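Ultraspiracle (Drosophila melanogaster, PDB 1HG4) probably acts as a ligand-regulated nuclear receptor transcription factor, the insect counterpart of RXR, its ligand-binding domain held in an inactive conformation with a phospholipid bound. Local coordinates at residues I200-C203 with R204-V207; L261-E264 with Q265-P269. One frame throughout, in Å; residues are numbered along the deposited sequence.

Interaction 1: residues I200-C203 with R204-V207; sequences IEMC and REKV
Arg-204 meets the preceding turn of helix 197-218 through its backbone N, which donates to Ile-200 O at 3.0 Å, and through a water that accepts from its NH1. With CG anti to the backbone N (chi1 167°) the side chain passes Glu-201, and the water bridges the two, donating to Glu-201 OE1 at 2.6 Å and lying 2.9 Å from Arg-204 NH1. The guanidinium's NH2 also bonds to Ile-184 O. Glu-205 comes next, its carboxylate turned 79° from that of Glu-201; the 2.4 Å between its OE2 and Glu-201 OE2 is doubtfully short but, if real, would suggest that one acid holds a proton. Met-202 folds back to set CE 3.6 Å from Glu-205 OE1. Both oxygens of Glu-205 accept backbone amides of the second subunit, from Ala-198 and Glu-199. Replacing Glu-205 by alanine would remove the carboxylate and is likely to leave these two amides without their acceptors. Lys-206 lays CG 3.2 Å from Met-202 O, while Val-207 brings CG2 within 3.4 Å of Cys-203 O and packs on helix 175-186. Two acids thus lie close together, the charge of Glu-205 probably offset in part by the second subunit's N-H groups.

Interaction 2: residues L261-E264 with Q265-P269; sequences LFLE and QLEAP
Leu-263 and Glu-267, one helical turn apart, make the closest side-chain contact: the methyl CD2 of Leu-263 sits squarely over the face of the Glu-267 carboxylate, 3.2 Å from its CD. Leu-263 reaches this place with chi1 at -141°, away from a staggered value, which suggests some strain. Glu-267 CG also rests 3.2 Å from Leu-263 O, the same carbonyl that accepts Glu-267 N at 2.9 Å. On another side of the turn, Leu-266 folds over Phe-262 O, with CG 3.4 Å from that oxygen, and its N bonds to it at 2.9 Å. Beyond this the helix stops: Ala-268 N turns back to Gln-265 O at 3.0 Å, and the chain runs on extended through Ala-268 and Pro-269. Farther out, Gln-265 NE2 is held by Glu-65 OE2 and Phe-61 O, and Glu-264 forms a salt bridge with Arg-256. Phe-262 and Leu-266 press on Val-64 of helix 46-68, and Leu-263 on Val-82 of helix 78-100. Leu-263 and Glu-267 also touch Asp-223 of the third subunit. A short, amphipathic C-terminal helix seated against these two helices is consistent with the activation helix of a nuclear receptor lying in the coactivator groove, as in antagonist-bound relatives.

In the fold
Both contacts are partly buried helical turns near the periphery of the domain, each centred about 18 Å from the middle of the chain, yet they share no helix and stay about 12 Å apart at their nearest atoms. Interaction 1 belongs to the long helix 197-218 and is chiefly polar, since its acids lie beside a subunit interface; Val-207 packs on helix 175-186, to which Arg-204 also bonds through Ile-184 O. Interaction 2 ends the short helix 258-266, where apolar side chains grip helices 46-68 and 78-100 and glutamates occupy the exposed side. It mainly seats the C-terminal helix on its own domain while also touching a neighbouring subunit, whereas interaction 1 makes hydrogen bonds to one.

Interaction 1: residues I200-C203 with R204-V207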
ATOM      1  N   ILE A 200       2.481  -6.875   3.563  1.00 25.33           N
ATOM      2  CA  ILE A 200       3.818  -7.386   3.282  1.00 23.12           C
ATOM      3  C   ILE A 200       4.788  -6.284   2.794  1.00 24.05           C
ATOM      4  O   ILE A 200       5.949  -6.215   3.233  1.00 22.95           O
ATOM      5  CB  ILE A 200       3.729  -8.551   2.256  1.00 20.66           C
ATOM      6  CG1 ILE A 200       2.780  -9.628   2.789  1.00 18.33           C
ATOM      7  CG2 ILE A 200       5.075  -9.177   2.042  1.00 16.58           C
ATOM      8  CD1 ILE A 200       2.591 -10.799   1.850  1.00 15.38           C
ATOM      9  N   GLU A 201       4.307  -5.419   1.904  1.00 23.57           N
ATOM     10  CA  GLU A 201       5.119  -4.324   1.378  1.00 23.91           C
ATOM     11  C   GLU A 201       5.526  -3.398   2.508  1.00 24.09           C
ATOM     12  O   GLU A 201       6.601  -2.800   2.490  1.00 26.23           O
ATOM     13  CB  GLU A 201       4.332  -3.522   0.335  1.00 21.29           C
ATOM     14  CG  GLU A 201       4.968  -2.181  -0.043  1.00 22.34           C
ATOM     15  CD  GLU A 201       6.303  -2.300  -0.809  1.00 22.81           C
ATOM     16  OE1 GLU A 201       6.686  -3.414  -1.221  1.00 19.87           O
ATOM     17  OE2 GLU A 201       6.965  -1.256  -1.018  1.00 23.89           O
ATOM     18  N   MET A 202       4.651  -3.284   3.495  1.00 25.41           N
ATOM     19  CA  MET A 202       4.895  -2.419   4.632  1.00 25.83           C
ATOM     20  C   MET A 202       6.070  -2.974   5.463  1.00 23.26           C
ATOM     21  O   MET A 202       7.004  -2.240   5.806  1.00 23.44           O
ATOM     22  CB  MET A 202       3.598  -2.298   5.447  1.00 29.76           C
ATOM     23  CG  MET A 202       3.360  -0.916   6.030  1.00 36.63           C
ATOM     24  SD  MET A 202       3.744   0.451   4.867  1.00 44.37           S
ATOM     25  CE  MET A 202       5.374   0.896   5.453  1.00 39.25           C
ATOM     26  N   CYS A 203       6.027  -4.262   5.783  1.00 20.20           N
ATOM     27  CA  CYS A 203       7.123  -4.891   6.509  1.00 19.51           C
ATOM     28  C   CYS A 203       8.427  -4.627   5.735  1.00 20.69           C
ATOM     29  O   CYS A 203       9.439  -4.229   6.320  1.00 20.12           O
ATOM     30  CB  CYS A 203       6.902  -6.399   6.595  1.00 21.12           C
ATOM     31  SG  CYS A 203       5.379  -6.899   7.453  1.00 20.85           S
ATOM     32  N   ARG A 204       8.403  -4.849   4.420  1.00 19.84           N
ATOM     33  CA  ARG A 204       9.599  -4.629   3.615  1.00 22.45           C
ATOM     34  C   ARG A 204      10.102  -3.203   3.763  1.00 24.63           C
ATOM     35  O   ARG A 204      11.301  -2.972   3.931  1.00 24.99           O
ATOM     36  CB  ARG A 204       9.321  -4.906   2.133  1.00 22.93           C
ATOM     37  CG  ARG A 204      10.417  -4.396   1.204  1.00 23.17           C
ATOM     38  CD  ARG A 204      10.197  -4.808  -0.249  1.00 22.78           C
ATOM     39  NE  ARG A 204      10.544  -6.207  -0.482  1.00 24.36           N
ATOM     40  CZ  ARG A 204      10.590  -6.788  -1.683  1.00 23.27           C
ATOM     41  NH1 ARG A 204      10.311  -6.092  -2.785  1.00 19.69           N
ATOM     42  NH2 ARG A 204      10.924  -8.072  -1.774  1.00 20.12           N
ATOM     43  N   GLU A 205       9.188  -2.242   3.706  1.00 25.37           N
ATOM     44  CA  GLU A 205       9.583  -0.851   3.827  1.00 26.30           C
ATOM     45  C   GLU A 205      10.139  -0.522   5.204  1.00 25.10           C
ATOM     46  O   GLU A 205      11.023   0.328   5.338  1.00 27.02           O
ATOM     47  CB  GLU A 205       8.409   0.061   3.442  1.00 26.76           C
ATOM     48  CG  GLU A 205       8.150   0.026   1.932  1.00 25.35           C
ATOM     49  CD  GLU A 205       6.990   0.892   1.492  1.00 25.02           C
ATOM     50  OE1 GLU A 205       6.652   1.849   2.215  1.00 23.11           O
ATOM     51  OE2 GLU A 205       6.427   0.620   0.405  1.00 24.78           O
ATOM     52  N   LYS A 206       9.653  -1.201   6.231  1.00 24.27           N
ATOM     53  CA  LYS A 206      10.194  -0.960   7.567  1.00 25.03           C
ATOM     54  C   LYS A 206      11.637  -1.498   7.645  1.00 23.07           C
ATOM     55  O   LYS A 206      12.476  -0.974   8.381  1.00 23.28           O
ATOM     56  CB  LYS A 206       9.300  -1.619   8.621  1.00 26.27           C
ATOM     57  CG  LYS A 206       7.906  -1.025   8.645  1.00 31.66           C
ATOM     58  CD  LYS A 206       7.031  -1.623   9.736  1.00 36.00           C
ATOM     59  CE  LYS A 206       5.670  -0.932   9.782  1.00 37.58           C
ATOM     60  NZ  LYS A 206       4.744  -1.586  10.758  1.00 40.31           N
ATOM     61  N   VAL A 207      11.924  -2.544   6.880  1.00 21.38           N
ATOM     62  CA  VAL A 207      13.271  -3.099   6.860  1.00 22.40           C
ATOM     63  C   VAL A 207      14.183  -2.120   6.106  1.00 22.42           C
ATOM     64  O   VAL A 207      15.346  -1.951   6.458  1.00 22.53           O
ATOM     65  CB  VAL A 207      13.308  -4.489   6.180  1.00 22.85           C
ATOM     66  CG1 VAL A 207      14.744  -4.976   6.070  1.00 23.13           C
ATOM     67  CG2 VAL A 207      12.472  -5.496   6.988  1.00 22.29           C
TER
HETATM   68  O   HOH W   1       8.502  -3.812  -3.052  1.00 12.56           O

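Interaction 2: residues L261-E264 with Q265-P269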
ATOM      1  N   LEU A 261       4.722 -29.322   2.228  1.00 33.52           N
ATOM      2  CA  LEU A 261       5.675 -29.500   3.311  1.00 31.99           C
ATOM      3  C   LEU A 261       5.739 -28.256   4.196  1.00 30.69           C
ATOM      4  O   LEU A 261       5.813 -28.364   5.419  1.00 30.20           O
ATOM      5  CB  LEU A 261       7.056 -29.845   2.740  1.00 33.31           C
ATOM      6  CG  LEU A 261       7.219 -31.198   2.014  1.00 33.09           C
ATOM      7  CD1 LEU A 261       6.220 -31.325   0.883  1.00 34.36           C
ATOM      8  CD2 LEU A 261       8.619 -31.303   1.445  1.00 33.16           C
ATOM      9  N   PHE A 262       5.702 -27.080   3.578  1.00 28.59           N
ATOM     10  CA  PHE A 262       5.733 -25.821   4.318  1.00 28.84           C
ATOM     11  C   PHE A 262       4.453 -25.672   5.138  1.00 29.40           C
ATOM     12  O   PHE A 262       4.477 -25.328   6.324  1.00 30.16           O
ATOM     13  CB  PHE A 262       5.839 -24.627   3.355  1.00 28.60           C
ATOM     14  CG  PHE A 262       7.224 -24.375   2.830  1.00 25.82           C
ATOM     15  CD1 PHE A 262       8.346 -24.683   3.594  1.00 24.32           C
ATOM     16  CD2 PHE A 262       7.399 -23.781   1.578  1.00 26.16           C
ATOM     17  CE1 PHE A 262       9.634 -24.405   3.122  1.00 27.24           C
ATOM     18  CE2 PHE A 262       8.684 -23.492   1.085  1.00 26.90           C
ATOM     19  CZ  PHE A 262       9.806 -23.806   1.861  1.00 26.70           C
ATOM     20  N   LEU A 263       3.330 -25.927   4.489  1.00 30.73           N
ATOM     21  CA  LEU A 263       2.025 -25.822   5.131  1.00 32.03           C
ATOM     22  C   LEU A 263       1.944 -26.714   6.361  1.00 32.60           C
ATOM     23  O   LEU A 263       1.414 -26.312   7.400  1.00 32.64           O
ATOM     24  CB  LEU A 263       0.928 -26.232   4.148  1.00 32.49           C
ATOM     25  CG  LEU A 263      -0.380 -25.449   4.157  1.00 34.99           C
ATOM     26  CD1 LEU A 263      -1.373 -26.158   3.249  1.00 35.97           C
ATOM     27  CD2 LEU A 263      -0.930 -25.334   5.562  1.00 36.78           C
ATOM     28  N   GLU A 264       2.476 -27.926   6.238  1.00 32.52           N
ATOM     29  CA  GLU A 264       2.436 -28.877   7.333  1.00 32.87           C
ATOM     30  C   GLU A 264       3.296 -28.470   8.516  1.00 31.80           C
ATOM     31  O   GLU A 264       2.886 -28.656   9.666  1.00 31.71           O
ATOM     32  CB  GLU A 264       2.816 -30.269   6.821  1.00 36.93           C
ATOM     33  CG  GLU A 264       1.970 -30.694   5.605  1.00 42.17           C
ATOM     34  CD  GLU A 264       2.203 -32.134   5.167  1.00 45.16           C
ATOM     35  OE1 GLU A 264       3.381 -32.576   5.159  1.00 47.31           O
ATOM     36  OE2 GLU A 264       1.204 -32.810   4.816  1.00 45.63           O
ATOM     37  N   GLN A 265       4.477 -27.905   8.263  1.00 30.31           N
ATOM     38  CA  GLN A 265       5.313 -27.490   9.386  1.00 28.46           C
ATOM     39  C   GLN A 265       4.686 -26.268  10.044  1.00 29.84           C
ATOM     40  O   GLN A 265       4.678 -26.154  11.270  1.00 30.36           O
ATOM     41  CB  GLN A 265       6.742 -27.162   8.944  1.00 27.33           C
ATOM     42  CG  GLN A 265       7.708 -27.035  10.123  1.00 25.91           C
ATOM     43  CD  GLN A 265       9.144 -26.770   9.714  1.00 25.16           C
ATOM     44  OE1 GLN A 265       9.618 -27.300   8.714  1.00 27.18           O
ATOM     45  NE2 GLN A 265       9.853 -25.970  10.503  1.00 24.95           N
ATOM     46  N   LEU A 266       4.150 -25.358   9.233  1.00 29.34           N
ATOM     47  CA  LEU A 266       3.524 -24.162   9.780  1.00 30.51           C
ATOM     48  C   LEU A 266       2.332 -24.503  10.664  1.00 32.01           C
ATOM     49  O   LEU A 266       2.187 -23.949  11.750  1.00 31.20           O
ATOM     50  CB  LEU A 266       3.092 -23.213   8.651  1.00 28.63           C
ATOM     51  CG  LEU A 266       4.242 -22.425   8.019  1.00 27.01           C
ATOM     52  CD1 LEU A 266       3.764 -21.681   6.792  1.00 25.97           C
ATOM     53  CD2 LEU A 266       4.825 -21.474   9.041  1.00 24.71           C
ATOM     54  N   GLU A 267       1.488 -25.425  10.204  1.00 35.45           N
ATOM     55  CA  GLU A 267       0.301 -25.826  10.960  1.00 36.96           C
ATOM     56  C   GLU A 267       0.664 -26.613  12.204  1.00 38.22           C
ATOM     57  O   GLU A 267      -0.200 -26.958  13.003  1.00 38.82           O
ATOM     58  CB  GLU A 267      -0.643 -26.662  10.091  1.00 38.84           C
ATOM     59  CG  GLU A 267      -1.292 -25.888   8.959  1.00 41.99           C
ATOM     60  CD  GLU A 267      -2.191 -26.760   8.091  1.00 45.60           C
ATOM     61  OE1 GLU A 267      -1.699 -27.780   7.558  1.00 46.43           O
ATOM     62  OE2 GLU A 267      -3.388 -26.423   7.931  1.00 48.21           O
ATOM     63  N   ALA A 268       1.948 -26.882  12.374  1.00 39.46           N
ATOM     64  CA  ALA A 268       2.401 -27.631  13.530  1.00 41.43           C
ATOM     65  C   ALA A 268       3.080 -26.693  14.514  1.00 43.29           C
ATOM     66  O   ALA A 268       3.526 -25.608  14.140  1.00 44.39           O
ATOM     67  CB  ALA A 268       3.364 -28.718  13.096  1.00 40.83           C
ATOM     68  N   PRO A 269       3.172 -27.101  15.788  1.00 44.25           N
ATOM     69  CA  PRO A 269       3.813 -26.251  16.790  1.00 45.22           C
ATOM     70  C   PRO A 269       5.306 -26.182  16.533  1.00 46.16           C
ATOM     71  O   PRO A 269       5.859 -26.998  15.797  1.00 47.83           O
ATOM     72  CB  PRO A 269       3.502 -26.974  18.096  1.00 44.76           C
ATOM     73  CG  PRO A 269       3.575 -28.403  17.683  1.00 44.27           C
ATOM     74  CD  PRO A 269       2.793 -28.398  16.376  1.00 44.53           C
TER